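Local coordinates for capsid polyprotein (Turkey astrovirus 2, PDB 3TS3) that forms the projecting spike of the astrovirus capsid, as the P2 globular domain of a polyprotein that probably self-assembles into the icosahedral shell, at the interface of chains A and B. Coordinates in Å, arbitrary orientation; residue numbers count along the deposited sequence, not the author numbering. Chains: chain A/B, Capsid polyprotein.

The interface of chains A and B. Residues chain A 19, 21, 96; chain B 5, 7-8, 84.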
loop_
_atom_site.group_PDB
_atom_site.type_symbol
_atom_site.label_atom_id
_atom_site.label_comp_id
_atom_site.label_asym_id
_atom_site.label_seq_id
_atom_site.Cartn_x
_atom_site.Cartn_y
_atom_site.Cartn_z
ATOM N N TYR A 19 -8.155 -7.120 -14.662
ATOM C CA TYR A 19 -8.166 -6.926 -16.105
ATOM C C TYR A 19 -6.971 -6.104 -16.577
ATOM O O TYR A 19 -6.327 -5.420 -15.803
ATOM C CB TYR A 19 -9.489 -6.282 -16.547
ATOM C CG TYR A 19 -9.748 -4.958 -15.877
ATOM C CD1 TYR A 19 -10.295 -4.895 -14.606
ATOM C CD2 TYR A 19 -9.420 -3.775 -16.506
ATOM C CE1 TYR A 19 -10.503 -3.687 -13.988
ATOM C CE2 TYR A 19 -9.624 -2.562 -15.892
ATOM C CZ TYR A 19 -10.168 -2.528 -14.630
ATOM O OH TYR A 19 -10.381 -1.328 -14.008
ATOM N N PHE A 21 -5.128 -3.464 -19.811
ATOM C CA PHE A 21 -5.452 -2.232 -20.531
ATOM C C PHE A 21 -6.305 -2.482 -21.768
ATOM O O PHE A 21 -6.949 -1.576 -22.260
ATOM C CB PHE A 21 -4.202 -1.417 -20.876
ATOM C CG PHE A 21 -3.708 -0.530 -19.754
ATOM C CD1 PHE A 21 -2.394 -0.590 -19.346
ATOM C CD2 PHE A 21 -4.555 0.350 -19.118
ATOM C CE1 PHE A 21 -1.932 0.209 -18.328
ATOM C CE2 PHE A 21 -4.095 1.162 -18.099
ATOM C CZ PHE A 21 -2.780 1.086 -17.707
ATOM N N VAL A 96 -1.568 -1.447 -14.879
ATOM C CA VAL A 96 -2.891 -0.871 -14.638
ATOM C C VAL A 96 -3.055 -0.065 -13.355
ATOM O O VAL A 96 -3.970 0.732 -13.250
ATOM C CB VAL A 96 -4.045 -1.904 -14.760
ATOM C CG1 VAL A 96 -4.140 -2.422 -16.191
ATOM C CG2 VAL A 96 -3.865 -3.039 -13.776
ATOM N N PRO B 5 -8.927 1.990 -15.293
ATOM C CA PRO B 5 -7.828 2.060 -14.325
ATOM C C PRO B 5 -7.351 3.480 -14.115
ATOM O O PRO B 5 -7.357 4.274 -15.028
ATOM C CB PRO B 5 -6.712 1.244 -14.997
ATOM C CG PRO B 5 -7.398 0.373 -15.968
ATOM C CD PRO B 5 -8.590 1.147 -16.448
ATOM N N PRO B 7 -4.528 5.082 -13.956
ATOM C CA PRO B 7 -3.498 5.759 -14.745
ATOM C C PRO B 7 -4.118 6.513 -15.917
ATOM O O PRO B 7 -3.563 7.510 -16.367
ATOM C CB PRO B 7 -2.617 4.612 -15.231
ATOM C CG PRO B 7 -2.724 3.594 -14.150
ATOM C CD PRO B 7 -4.180 3.670 -13.709
ATOM N N GLN B 8 -5.250 6.023 -16.400
ATOM C CA GLN B 8 -5.912 6.617 -17.553
ATOM C C GLN B 8 -6.858 7.768 -17.255
ATOM O O GLN B 8 -7.248 8.475 -18.154
ATOM C CB GLN B 8 -6.664 5.537 -18.321
ATOM C CG GLN B 8 -5.759 4.459 -18.850
ATOM C CD GLN B 8 -6.489 3.436 -19.680
ATOM O OE1 GLN B 8 -7.639 3.135 -19.432
ATOM N NE2 GLN B 8 -5.809 2.892 -20.669
ATOM N N GLN B 84 3.452 6.054 -12.814
ATOM C CA GLN B 84 2.382 5.309 -13.456
ATOM C C GLN B 84 1.226 4.886 -12.550
ATOM O O GLN B 84 0.079 5.050 -12.919
ATOM C CB GLN B 84 2.969 4.066 -14.152
ATOM C CG GLN B 84 1.935 3.131 -14.773
ATOM C CD GLN B 84 1.273 3.704 -16.014
ATOM O OE1 GLN B 84 1.662 4.746 -16.511
ATOM N NE2 GLN B 84 0.262 3.015 -16.508
HETATM O O HOH W 1 -6.552 1.101 -22.774
#
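Water 1 links the two chains: B:Gln8 NE2, the side-chain amide nitrogen, donates to it over 2.9 Å and fairly straight (159° at the hydrogen), while A:Phe21 O, a backbone carbonyl oxygen, lies 2.8 Å from the same water. Bridged in this way, the amide lies beside the A:Phe21 ring, whose plane is 33° from that of the amide. There B:Gln8 NE2 comes within 3.2 Å of A:Phe21 CD2, obliquely outside the CD2–CE2 rim and off the ring plane on the side away from A:Val96 CG1. B:Gln8 reaches this position with its chain extended beyond CG (chi2 -176°), running antiparallel alongside the phenyl group. At the far end of the ring, B:Gln84 NE2 stands 3.8 Å from A:Phe21 CZ, its amide turned almost perpendicular to the phenyl plane. Within chain A, a methyl group, A:Val96 CG1, sits 3.8 Å above the centre of one ring face and so backs the aromatic group. B:Pro5, which follows a cis peptide bond, packs between A:Tyr19 and A:Phe21. Its CB also meets the backbone oxygen A:Val96 O. This patch of mixed polar and apolar contacts, built from loops and the 3-10 helix 6-8 of chain B, recurs with the chains exchanged in the two-fold dimer of the deposited assembly, which may correspond to a spike dimer. On its tyrosine side, A:Tyr19 CE2 touches B:Pro5 CG at 3.7 Å, with B:Pro5 CD in the plane of the phenol ring at its edge.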